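Local coordinates for cytochrome C-type biogenesis protein ccmF (Thermus thermophilus, PDB 6ZMQ) that is a membrane-bound cytochrome c heme lyase that binds heme b and probably handles heme during cytochrome c maturation, at residues Leu528-Thr533 / Trp540-Val545; Lys593-Pro598 / Phe604-Phe609; Asp608-Lys613 / Ser618-Val623. All blocks are in the same frame, centred on the assembly; numbering follows the deposited sequence.

Contact 1: Leu528-Thr533 / Trp540-Val545. With LMT (dodecyl-beta-D-maltoside), chain D.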
loop_
_atom_site.group_PDB
_atom_site.type_symbol
_atom_site.label_atom_id
_atom_site.label_comp_id
_atom_site.label_asym_id
_atom_site.label_seq_id
_atom_site.Cartn_x
_atom_site.Cartn_y
_atom_site.Cartn_z
ATOM N N LEU A 528 -12.966 5.581 -23.955
ATOM C CA LEU A 528 -13.751 6.698 -24.459
ATOM C C LEU A 528 -14.717 7.201 -23.401
ATOM O O LEU A 528 -15.372 6.414 -22.714
ATOM C CB LEU A 528 -14.519 6.348 -25.760
ATOM C CG LEU A 528 -15.617 5.290 -25.895
ATOM C CD1 LEU A 528 -16.444 5.568 -27.123
ATOM C CD2 LEU A 528 -14.965 3.944 -26.109
ATOM N N GLU A 529 -14.805 8.522 -23.289
ATOM C CA GLU A 529 -15.708 9.179 -22.360
ATOM C C GLU A 529 -16.682 10.022 -23.167
ATOM O O GLU A 529 -16.330 10.549 -24.228
ATOM C CB GLU A 529 -14.936 10.030 -21.308
ATOM C CG GLU A 529 -14.755 11.531 -21.566
ATOM C CD GLU A 529 -13.816 12.190 -20.566
ATOM O OE1 GLU A 529 -14.256 13.116 -19.855
ATOM O OE2 GLU A 529 -12.638 11.783 -20.486
ATOM N N SER A 530 -17.935 10.062 -22.717
ATOM C CA SER A 530 -18.912 10.944 -23.345
ATOM C C SER A 530 -19.791 11.575 -22.280
ATOM O O SER A 530 -20.340 10.873 -21.422
ATOM C CB SER A 530 -19.775 10.199 -24.362
ATOM O OG SER A 530 -20.116 8.928 -23.859
ATOM N N GLU A 531 -19.906 12.898 -22.344
ATOM C CA GLU A 531 -20.719 13.679 -21.427
ATOM C C GLU A 531 -21.921 14.228 -22.179
ATOM O O GLU A 531 -21.768 15.028 -23.108
ATOM C CB GLU A 531 -19.899 14.822 -20.832
ATOM C CG GLU A 531 -18.469 14.422 -20.523
ATOM C CD GLU A 531 -17.798 15.361 -19.554
ATOM O OE1 GLU A 531 -18.414 15.681 -18.519
ATOM O OE2 GLU A 531 -16.655 15.781 -19.831
ATOM N N LYS A 532 -23.113 13.790 -21.781
ATOM C CA LYS A 532 -24.358 14.139 -22.449
ATOM C C LYS A 532 -25.298 14.742 -21.411
ATOM O O LYS A 532 -25.023 14.709 -20.210
ATOM C CB LYS A 532 -24.992 12.904 -23.107
ATOM C CG LYS A 532 -24.022 11.745 -23.366
ATOM C CD LYS A 532 -24.685 10.522 -23.961
ATOM C CE LYS A 532 -25.193 9.608 -22.866
ATOM N NZ LYS A 532 -25.481 8.229 -23.362
ATOM N N THR A 533 -26.423 15.296 -21.860
ATOM C CA THR A 533 -27.426 15.784 -20.924
ATOM C C THR A 533 -28.806 15.467 -21.478
ATOM O O THR A 533 -29.186 15.991 -22.525
ATOM C CB THR A 533 -27.292 17.298 -20.687
ATOM O OG1 THR A 533 -25.947 17.611 -20.309
ATOM C CG2 THR A 533 -28.193 17.729 -19.551
ATOM N N TRP A 540 -28.208 8.437 -27.306
ATOM C CA TRP A 540 -28.629 7.171 -26.727
ATOM C C TRP A 540 -27.537 6.108 -26.781
ATOM O O TRP A 540 -27.190 5.522 -25.754
ATOM C CB TRP A 540 -29.888 6.695 -27.451
ATOM C CG TRP A 540 -31.154 7.403 -27.032
ATOM C CD1 TRP A 540 -31.356 8.139 -25.895
ATOM C CD2 TRP A 540 -32.368 7.487 -27.781
ATOM N NE1 TRP A 540 -32.638 8.628 -25.872
ATOM C CE2 TRP A 540 -33.277 8.254 -27.025
ATOM C CE3 TRP A 540 -32.780 6.976 -29.014
ATOM C CZ2 TRP A 540 -34.573 8.522 -27.464
ATOM C CZ3 TRP A 540 -34.067 7.242 -29.448
ATOM C CH2 TRP A 540 -34.948 8.008 -28.677
ATOM N N GLU A 541 -26.954 5.887 -27.954
ATOM C CA GLU A 541 -25.915 4.880 -28.118
ATOM C C GLU A 541 -24.539 5.476 -27.855
ATOM O O GLU A 541 -24.149 6.457 -28.495
ATOM C CB GLU A 541 -25.968 4.295 -29.532
ATOM C CG GLU A 541 -25.406 2.886 -29.687
ATOM C CD GLU A 541 -23.923 2.879 -30.026
ATOM O OE1 GLU A 541 -23.587 3.155 -31.196
ATOM O OE2 GLU A 541 -23.097 2.578 -29.140
ATOM N N VAL A 542 -23.807 4.876 -26.908
ATOM C CA VAL A 542 -22.363 5.063 -26.790
ATOM C C VAL A 542 -21.776 3.685 -26.495
ATOM O O VAL A 542 -22.249 2.971 -25.604
ATOM C CB VAL A 542 -21.930 6.065 -25.673
ATOM C CG1 VAL A 542 -20.399 6.113 -25.540
ATOM C CG2 VAL A 542 -22.492 7.479 -25.851
ATOM N N GLY A 543 -20.756 3.303 -27.269
ATOM C CA GLY A 543 -19.891 2.175 -26.965
ATOM C C GLY A 543 -20.484 0.781 -26.907
ATOM O O GLY A 543 -19.897 -0.117 -26.294
ATOM N N GLY A 544 -21.625 0.570 -27.557
ATOM C CA GLY A 544 -22.175 -0.759 -27.726
ATOM C C GLY A 544 -23.553 -0.989 -27.140
ATOM O O GLY A 544 -24.166 -2.015 -27.458
ATOM N N VAL A 545 -24.074 -0.081 -26.316
ATOM C CA VAL A 545 -25.422 -0.215 -25.771
ATOM C C VAL A 545 -26.107 1.146 -25.786
ATOM O O VAL A 545 -25.493 2.167 -25.457
ATOM C CB VAL A 545 -25.419 -0.806 -24.344
ATOM C CG1 VAL A 545 -25.133 -2.303 -24.378
ATOM C CG2 VAL A 545 -24.409 -0.087 -23.469
HETATM C C1B LMT D . -7.643 10.877 -16.916
HETATM C C2B LMT D . -7.178 11.824 -18.068
HETATM C C3B LMT D . -8.327 12.655 -18.731
HETATM C C4B LMT D . -9.759 12.297 -18.249
HETATM C C5B LMT D . -9.692 12.277 -16.712
HETATM C C6B LMT D . -11.091 12.112 -16.135
HETATM O O1B LMT D . -6.568 10.620 -16.039
HETATM O O2B LMT D . -6.226 12.659 -17.542
HETATM O O3B LMT D . -8.223 12.627 -20.093
HETATM O "O4'" LMT D . -10.669 13.244 -18.665
HETATM O O5B LMT D . -8.784 11.302 -16.170
HETATM O O6B LMT D . -11.878 13.169 -16.512
HETATM C "C1'" LMT D . -3.696 7.530 -15.354
HETATM C "C2'" LMT D . -3.370 8.581 -16.464
HETATM C "C3'" LMT D . -4.299 9.831 -16.327
HETATM C "C4'" LMT D . -5.791 9.445 -16.228
HETATM C "C5'" LMT D . -5.828 8.557 -14.957
HETATM C "C6'" LMT D . -7.191 8.221 -14.417
HETATM O "O1'" LMT D . -3.199 6.297 -15.708
HETATM O "O2'" LMT D . -2.075 9.005 -16.326
HETATM O "O3'" LMT D . -4.096 10.695 -17.359
HETATM O "O5'" LMT D . -5.116 7.354 -15.209
HETATM O "O6'" LMT D . -7.732 7.343 -15.315
HETATM C C1 LMT D . -1.945 5.926 -15.154
HETATM C C2 LMT D . -2.009 4.434 -14.958
HETATM C C3 LMT D . -0.759 3.646 -15.221
HETATM C C4 LMT D . 0.090 3.609 -13.971
HETATM C C5 LMT D . 1.320 2.789 -14.225
HETATM C C6 LMT D . 1.784 1.991 -13.041
HETATM C C7 LMT D . 0.659 1.178 -12.462
HETATM C C8 LMT D . 1.179 -0.153 -12.040
HETATM C C9 LMT D . 0.767 -0.524 -10.654
HETATM C C10 LMT D . 1.389 -1.848 -10.322
HETATM C C11 LMT D . 0.915 -2.311 -8.986
HETATM C C12 LMT D . 0.797 -3.794 -8.937
#
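V542 opens the type I' turn of a tight antiparallel hairpin, 541-542 with 545-546, and sets its two methyls against S530 of strand 528-534, an outermost strand of a four-stranded antiparallel sheet. The S530 hydroxyl meets the V542 fork: OG is 3.3 Å from CG1 of V542 and comes almost as near to CG2. Set between the backbone N and the carbonyl carbon (chi1 41°), OG faces this fork and makes a weak hydrogen bond to L621 O on the neighbouring strand. V542 turns CG1 anti to its own N (chi1 175°), where that methyl also meets L528, whose CD1 lies 4.3 Å from CG1 of V542. From the other end of the strand K532 reaches across, bent at chi3, to meet V542 tip to tip, with NZ 4.0 Å from CG2. The same NZ stays 4.0 Å from W540 O, too far for a hydrogen bond. E541, just before the turn, braces it: G544 N donates to OE2 of E541 at 3.0 Å, nearly along the C-O axis and fairly straight at 164°. Positive phi at G543 and G544 suits glycine in both middle positions of the turn. On the opposite face of strand 528-534, E529 accepts a hydrogen bond at 3.1 Å from O4' of a bound dodecyl maltoside to its OE2, and makes a weak, long ion pair with R620. No hydrogen bond joins 528-533 to 540-545, and S530 and V542 have CA atoms 7.6 Å apart. The hairpin therefore does not extend the sheet but lies over the face bearing L528, S530 and K532, held by van der Waals touches round the V542 methyls, one apolar and the others from polar tips.

Contact 2: Lys593-Pro598 / Phe604-Phe609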
loop_
_atom_site.group_PDB
_atom_site.type_symbol
_atom_site.label_atom_id
_atom_site.label_comp_id
_atom_site.label_asym_id
_atom_site.label_seq_id
_atom_site.Cartn_x
_atom_site.Cartn_y
_atom_site.Cartn_z
ATOM N N LYS A 593 -20.357 11.781 -6.554
ATOM C CA LYS A 593 -20.971 10.658 -7.232
ATOM C C LYS A 593 -20.576 9.346 -6.559
ATOM O O LYS A 593 -19.538 9.248 -5.894
ATOM C CB LYS A 593 -20.517 10.641 -8.692
ATOM C CG LYS A 593 -20.830 11.934 -9.406
ATOM C CD LYS A 593 -20.348 12.003 -10.825
ATOM C CE LYS A 593 -18.833 12.089 -10.876
ATOM N NZ LYS A 593 -18.338 13.354 -10.284
ATOM N N VAL A 594 -21.423 8.330 -6.744
ATOM C CA VAL A 594 -20.985 6.933 -6.755
ATOM C C VAL A 594 -21.547 6.291 -8.026
ATOM O O VAL A 594 -22.764 6.333 -8.309
ATOM C CB VAL A 594 -21.344 6.126 -5.493
ATOM C CG1 VAL A 594 -20.367 6.410 -4.364
ATOM C CG2 VAL A 594 -22.676 6.395 -5.011
ATOM N N ILE A 595 -20.637 5.754 -8.815
ATOM C CA ILE A 595 -20.876 5.213 -10.143
ATOM C C ILE A 595 -21.513 3.834 -10.044
ATOM O O ILE A 595 -21.356 3.122 -9.043
ATOM C CB ILE A 595 -19.528 5.200 -10.897
ATOM C CG1 ILE A 595 -18.477 4.336 -10.213
ATOM C CG2 ILE A 595 -18.852 6.496 -10.737
ATOM C CD1 ILE A 595 -18.215 2.988 -10.780
ATOM N N TYR A 596 -22.252 3.447 -11.078
ATOM C CA TYR A 596 -22.639 2.045 -11.196
ATOM C C TYR A 596 -21.896 1.437 -12.375
ATOM O O TYR A 596 -21.690 2.100 -13.400
ATOM C CB TYR A 596 -24.158 1.859 -11.312
ATOM C CG TYR A 596 -24.576 0.479 -11.795
ATOM C CD1 TYR A 596 -24.478 -0.634 -10.957
ATOM C CD2 TYR A 596 -24.966 0.272 -13.117
ATOM C CE1 TYR A 596 -24.821 -1.899 -11.405
ATOM C CE2 TYR A 596 -25.325 -0.980 -13.563
ATOM C CZ TYR A 596 -25.238 -2.068 -12.710
ATOM O OH TYR A 596 -25.579 -3.326 -13.153
ATOM N N THR A 597 -21.447 0.198 -12.214
ATOM C CA THR A 597 -20.673 -0.452 -13.263
ATOM C C THR A 597 -21.008 -1.922 -13.504
ATOM O O THR A 597 -20.951 -2.746 -12.567
ATOM C CB THR A 597 -19.182 -0.266 -13.006
ATOM O OG1 THR A 597 -18.472 -1.108 -13.911
ATOM C CG2 THR A 597 -18.801 -0.568 -11.545
ATOM N N PRO A 598 -21.439 -2.270 -14.703
ATOM C CA PRO A 598 -21.432 -3.670 -15.141
ATOM C C PRO A 598 -20.052 -4.191 -15.495
ATOM O O PRO A 598 -19.325 -3.584 -16.299
ATOM C CB PRO A 598 -22.345 -3.636 -16.372
ATOM C CG PRO A 598 -23.296 -2.544 -16.028
ATOM C CD PRO A 598 -22.358 -1.485 -15.536
ATOM N N PHE A 604 -15.606 -3.770 -18.500
ATOM C CA PHE A 604 -16.160 -2.963 -17.415
ATOM C C PHE A 604 -16.755 -1.720 -18.071
ATOM O O PHE A 604 -16.121 -1.149 -18.961
ATOM C CB PHE A 604 -15.068 -2.554 -16.416
ATOM C CG PHE A 604 -15.458 -2.731 -14.985
ATOM C CD1 PHE A 604 -15.859 -3.970 -14.532
ATOM C CD2 PHE A 604 -15.393 -1.681 -14.089
ATOM C CE1 PHE A 604 -16.215 -4.164 -13.219
ATOM C CE2 PHE A 604 -15.746 -1.860 -12.764
ATOM C CZ PHE A 604 -16.163 -3.110 -12.332
ATOM N N LEU A 605 -17.950 -1.297 -17.653
ATOM C CA LEU A 605 -18.578 -0.097 -18.215
ATOM C C LEU A 605 -18.995 0.838 -17.083
ATOM O O LEU A 605 -19.820 0.455 -16.259
ATOM C CB LEU A 605 -19.806 -0.484 -19.054
ATOM C CG LEU A 605 -19.659 -1.393 -20.287
ATOM C CD1 LEU A 605 -21.007 -1.957 -20.713
ATOM C CD2 LEU A 605 -19.028 -0.662 -21.459
ATOM N N LEU A 606 -18.473 2.067 -17.040
ATOM C CA LEU A 606 -18.688 2.901 -15.858
ATOM C C LEU A 606 -19.673 4.028 -16.145
ATOM O O LEU A 606 -19.444 4.843 -17.051
ATOM C CB LEU A 606 -17.362 3.458 -15.339
ATOM C CG LEU A 606 -17.229 4.350 -14.090
ATOM C CD1 LEU A 606 -15.846 4.138 -13.536
ATOM C CD2 LEU A 606 -17.441 5.870 -14.264
ATOM N N MET A 607 -20.707 4.130 -15.300
ATOM C CA MET A 607 -21.822 5.049 -15.495
ATOM C C MET A 607 -21.850 6.082 -14.377
ATOM O O MET A 607 -21.905 5.721 -13.187
ATOM C CB MET A 607 -23.134 4.273 -15.571
ATOM C CG MET A 607 -23.577 4.016 -16.993
ATOM S SD MET A 607 -24.328 2.397 -17.090
ATOM C CE MET A 607 -22.834 1.455 -16.760
ATOM N N ASP A 608 -21.868 7.357 -14.793
ATOM C CA ASP A 608 -21.598 8.571 -14.039
ATOM C C ASP A 608 -22.716 9.586 -14.221
ATOM O O ASP A 608 -23.373 9.631 -15.265
ATOM C CB ASP A 608 -20.283 9.203 -14.520
ATOM C CG ASP A 608 -19.378 9.583 -13.398
ATOM O OD1 ASP A 608 -19.691 9.181 -12.275
ATOM O OD2 ASP A 608 -18.356 10.259 -13.639
ATOM N N PHE A 609 -22.913 10.395 -13.198
ATOM C CA PHE A 609 -24.026 11.368 -13.190
ATOM C C PHE A 609 -23.596 12.763 -13.649
ATOM O O PHE A 609 -24.269 13.295 -14.525
ATOM C CB PHE A 609 -24.630 11.373 -11.799
ATOM C CG PHE A 609 -26.102 11.623 -11.855
ATOM C CD1 PHE A 609 -26.594 12.653 -12.629
ATOM C CD2 PHE A 609 -26.972 10.899 -11.070
ATOM C CE1 PHE A 609 -27.948 12.920 -12.664
ATOM C CE2 PHE A 609 -28.326 11.169 -11.104
ATOM C CZ PHE A 609 -28.812 12.173 -11.907
#
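T597 lays its hydroxyl over one face of the F604 ring, OG1 riding 3.0 Å above the ring plane and offset toward the rim. OG1 stands anti to the backbone N (chi1 170°), which also brings it to L605 O at 3.1 Å. That hydrogen bond comes from well above the carbonyl plane and not along a lone pair. CG2 of T597 lies beyond the rim on the same side, touching the CE2-CZ border 3.5 Å from CE2 of F604. Beyond the two segments F604 meets W631 edge-to-face, and an alanine in its place would probably leave the hydroxyl and methyl of T597 without the ring they rest on, and W631 without its aromatic mate. At M607 the chain bends at chi2 and chi3 and carries CE across to the P598 ring, close also to Y596. P598 N in turn lies over one face of the Y596 ring. Between these side chains the backbones pair antiparallel: Y596 and M607 form a hydrogen-bonded pair, M607 N giving to Y596 O at 2.9 Å, while L605 N reaches P598 O at 3.0 Å. This is the way into the hairpin of strands 599-600 and 603-608; the segment 593-598 leads to it from the weakly bonded strand 593-594 at the edge of a second sheet. I595 places CG1 between its N and carbonyl carbon (chi1 61°), sending CD1 across L606 at about a right angle, 3.7 Å from CG of L606; its CG2 turns toward OD1 of D608. K593, bent at chi3 and chi4, crosses the D608 carboxylate with its CD and CE methylenes, so that NZ ends 4.6 Å from OD2 of D608, beyond salt-bridge range, and engages W251 in a cation-pi contact.

Contact 3: Asp608-Lys613 / Ser618-Val623. With LMT (dodecyl-beta-D-maltoside), chain D.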
loop_
_atom_site.group_PDB
_atom_site.type_symbol
_atom_site.label_atom_id
_atom_site.label_comp_id
_atom_site.label_asym_id
_atom_site.label_seq_id
_atom_site.Cartn_x
_atom_site.Cartn_y
_atom_site.Cartn_z
ATOM N N ASP A 608 -21.868 7.357 -14.793
ATOM C CA ASP A 608 -21.598 8.571 -14.039
ATOM C C ASP A 608 -22.716 9.586 -14.221
ATOM O O ASP A 608 -23.373 9.631 -15.265
ATOM C CB ASP A 608 -20.283 9.203 -14.520
ATOM C CG ASP A 608 -19.378 9.583 -13.398
ATOM O OD1 ASP A 608 -19.691 9.181 -12.275
ATOM O OD2 ASP A 608 -18.356 10.259 -13.639
ATOM N N PHE A 609 -22.913 10.395 -13.198
ATOM C CA PHE A 609 -24.026 11.368 -13.190
ATOM C C PHE A 609 -23.596 12.763 -13.649
ATOM O O PHE A 609 -24.269 13.295 -14.525
ATOM C CB PHE A 609 -24.630 11.373 -11.799
ATOM C CG PHE A 609 -26.102 11.623 -11.855
ATOM C CD1 PHE A 609 -26.594 12.653 -12.629
ATOM C CD2 PHE A 609 -26.972 10.899 -11.070
ATOM C CE1 PHE A 609 -27.948 12.920 -12.664
ATOM C CE2 PHE A 609 -28.326 11.169 -11.104
ATOM C CZ PHE A 609 -28.812 12.173 -11.907
ATOM N N ASP A 610 -22.522 13.291 -13.057
ATOM C CA ASP A 610 -21.888 14.613 -13.326
ATOM C C ASP A 610 -22.677 15.718 -12.634
ATOM O O ASP A 610 -22.227 16.163 -11.603
ATOM C CB ASP A 610 -21.441 14.783 -14.769
ATOM C CG ASP A 610 -20.096 14.149 -14.983
ATOM O OD1 ASP A 610 -19.541 13.680 -14.023
ATOM O OD2 ASP A 610 -19.629 14.157 -16.100
ATOM N N ARG A 611 -23.619 16.331 -13.313
ATOM C CA ARG A 611 -24.607 17.146 -12.589
ATOM C C ARG A 611 -26.021 16.643 -12.822
ATOM O O ARG A 611 -26.413 16.398 -13.953
ATOM C CB ARG A 611 -24.527 18.601 -13.032
ATOM C CG ARG A 611 -25.879 19.212 -13.357
ATOM C CD ARG A 611 -25.653 20.693 -13.483
ATOM N NE ARG A 611 -25.135 21.085 -12.196
ATOM C CZ ARG A 611 -25.816 20.926 -11.089
ATOM N NH1 ARG A 611 -25.308 21.295 -9.929
ATOM N NH2 ARG A 611 -27.011 20.391 -11.153
ATOM N N GLU A 612 -26.719 16.434 -11.730
ATOM C CA GLU A 612 -28.162 16.216 -11.838
ATOM C C GLU A 612 -28.658 17.646 -11.699
ATOM O O GLU A 612 -28.349 18.239 -10.669
ATOM C CB GLU A 612 -28.665 15.501 -10.593
ATOM C CG GLU A 612 -30.000 16.021 -10.117
ATOM C CD GLU A 612 -30.225 15.836 -8.642
ATOM O OE1 GLU A 612 -29.607 16.534 -7.864
ATOM O OE2 GLU A 612 -31.009 14.981 -8.302
ATOM N N LYS A 613 -29.279 18.223 -12.721
ATOM C CA LYS A 613 -29.799 19.576 -12.588
ATOM C C LYS A 613 -31.254 19.458 -12.120
ATOM O O LYS A 613 -31.767 18.352 -11.932
ATOM C CB LYS A 613 -29.636 20.360 -13.896
ATOM C CG LYS A 613 -29.368 21.860 -13.682
ATOM C CD LYS A 613 -29.243 22.655 -14.977
ATOM C CE LYS A 613 -27.937 22.406 -15.715
ATOM N NZ LYS A 613 -27.108 23.635 -15.891
ATOM N N SER A 618 -27.822 15.530 -16.411
ATOM C CA SER A 618 -26.697 15.166 -17.262
ATOM C C SER A 618 -26.224 13.756 -16.931
ATOM O O SER A 618 -26.666 13.150 -15.952
ATOM C CB SER A 618 -25.536 16.154 -17.111
ATOM O OG SER A 618 -24.315 15.584 -17.553
ATOM N N LEU A 619 -25.367 13.217 -17.800
ATOM C CA LEU A 619 -24.770 11.900 -17.640
ATOM C C LEU A 619 -23.353 11.900 -18.203
ATOM O O LEU A 619 -23.042 12.658 -19.126
ATOM C CB LEU A 619 -25.585 10.825 -18.360
ATOM C CG LEU A 619 -26.777 10.177 -17.663
ATOM C CD1 LEU A 619 -28.038 10.915 -18.051
ATOM C CD2 LEU A 619 -26.881 8.722 -18.044
ATOM N N ARG A 620 -22.491 11.049 -17.648
ATOM C CA ARG A 620 -21.207 10.716 -18.257
ATOM C C ARG A 620 -21.067 9.198 -18.313
ATOM O O ARG A 620 -21.417 8.495 -17.361
ATOM C CB ARG A 620 -20.021 11.361 -17.499
ATOM C CG ARG A 620 -18.627 10.953 -18.008
ATOM C CD ARG A 620 -17.575 12.042 -17.847
ATOM N NE ARG A 620 -16.665 11.821 -16.724
ATOM C CZ ARG A 620 -15.757 12.706 -16.317
ATOM N NH1 ARG A 620 -15.635 13.869 -16.944
ATOM N NH2 ARG A 620 -14.968 12.433 -15.285
ATOM N N LEU A 621 -20.587 8.680 -19.441
ATOM C CA LEU A 621 -20.403 7.233 -19.583
ATOM C C LEU A 621 -18.999 7.019 -20.141
ATOM O O LEU A 621 -18.658 7.558 -21.206
ATOM C CB LEU A 621 -21.501 6.615 -20.451
ATOM C CG LEU A 621 -21.644 5.123 -20.812
ATOM C CD1 LEU A 621 -20.931 4.771 -22.075
ATOM C CD2 LEU A 621 -21.204 4.188 -19.706
ATOM N N ILE A 622 -18.130 6.314 -19.335
ATOM C CA ILE A 622 -16.787 5.974 -19.800
ATOM C C ILE A 622 -16.705 4.469 -20.060
ATOM O O ILE A 622 -17.352 3.642 -19.391
ATOM C CB ILE A 622 -15.693 6.505 -18.831
ATOM C CG1 ILE A 622 -15.584 5.747 -17.513
ATOM C CG2 ILE A 622 -15.973 7.949 -18.460
ATOM C CD1 ILE A 622 -14.469 4.705 -17.419
ATOM N N VAL A 623 -15.898 4.119 -21.065
ATOM C CA VAL A 623 -15.800 2.764 -21.599
ATOM C C VAL A 623 -14.323 2.395 -21.697
ATOM O O VAL A 623 -13.540 3.085 -22.371
ATOM C CB VAL A 623 -16.504 2.646 -22.966
ATOM C CG1 VAL A 623 -16.093 1.386 -23.681
ATOM C CG2 VAL A 623 -18.005 2.677 -22.817
HETATM C C1B LMT D . -7.643 10.877 -16.916
HETATM C C2B LMT D . -7.178 11.824 -18.068
HETATM C C3B LMT D . -8.327 12.655 -18.731
HETATM C C4B LMT D . -9.759 12.297 -18.249
HETATM C C5B LMT D . -9.692 12.277 -16.712
HETATM C C6B LMT D . -11.091 12.112 -16.135
HETATM O O1B LMT D . -6.568 10.620 -16.039
HETATM O O2B LMT D . -6.226 12.659 -17.542
HETATM O O3B LMT D . -8.223 12.627 -20.093
HETATM O "O4'" LMT D . -10.669 13.244 -18.665
HETATM O O5B LMT D . -8.784 11.302 -16.170
HETATM O O6B LMT D . -11.878 13.169 -16.512
HETATM C "C1'" LMT D . -3.696 7.530 -15.354
HETATM C "C2'" LMT D . -3.370 8.581 -16.464
HETATM C "C3'" LMT D . -4.299 9.831 -16.327
HETATM C "C4'" LMT D . -5.791 9.445 -16.228
HETATM C "C5'" LMT D . -5.828 8.557 -14.957
HETATM C "C6'" LMT D . -7.191 8.221 -14.417
HETATM O "O1'" LMT D . -3.199 6.297 -15.708
HETATM O "O2'" LMT D . -2.075 9.005 -16.326
HETATM O "O3'" LMT D . -4.096 10.695 -17.359
HETATM O "O5'" LMT D . -5.116 7.354 -15.209
HETATM O "O6'" LMT D . -7.732 7.343 -15.315
HETATM C C1 LMT D . -1.945 5.926 -15.154
HETATM C C2 LMT D . -2.009 4.434 -14.958
HETATM C C3 LMT D . -0.759 3.646 -15.221
HETATM C C4 LMT D . 0.090 3.609 -13.971
HETATM C C5 LMT D . 1.320 2.789 -14.225
HETATM C C6 LMT D . 1.784 1.991 -13.041
HETATM C C7 LMT D . 0.659 1.178 -12.462
HETATM C C8 LMT D . 1.179 -0.153 -12.040
HETATM C C9 LMT D . 0.767 -0.524 -10.654
HETATM C C10 LMT D . 1.389 -1.848 -10.322
HETATM C C11 LMT D . 0.915 -2.311 -8.986
HETATM C C12 LMT D . 0.797 -3.794 -8.937
#
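R620 has two carboxylates against one guanidinium, D608 and D610, and neither is tightly bonded. Each OD2, of D608 and of D610, lies 3.8 Å from NE of R620. D608 runs side by side with the arginine, its carboxylate plane turned 38° from the guanidinium. D610 comes in obliquely, its carboxylate plane 80° from the guanidinium and its OD2 well out of the guanidinium plane, so no N-H points at it and only charge links them. R620 sets out with CG anti to its backbone N (chi1 175°), and OD2 of D610 rests against CB of R620 before the chain bends at chi2 and chi3. Further out the guanidinium nears the detergent, NH2 3.4 Å from O6B of LMT. E531 adds a weak, long ion pair at NH1, so the acids gathered here probably share the one arginine charge. Beneath the charges, D608 and R620 form a hydrogen-bonded antiparallel pair, with D608 N to R620 O at 2.8 Å. F609 faces L619 and R611 faces S618, whose N reaches R611 O at 3.0 Å, leaving D610, at positive phi, as an extra residue on its side. S618 OG bonds K532 O. This is the irregular end of an antiparallel beta hairpin, strands 603-608 and 617-625 joined by a loop.

In the fold
Along the chain, helix 501-525 leads into strand 528-534, and contact 1 then closes the connection 534-539 by bringing the hairpin back over that strand. Contact 2 opens on the last strand of the second sheet and closes the hairpin 599-603; contact 3 begins where it ends, closing the connection 614-617. None nests inside another; contact 1 is complete before the other two, which overlap at D608-F609. In space they converge on one sheet, ordered 528-534, 617-625, 603-608, 599-600: the last-arriving strand inserts between the strands of contacts 1 and 2, with K532 O to L619 N on one flank and L606 O to I622 N on the other. Strand 617-625 then leads on to helix 627-644.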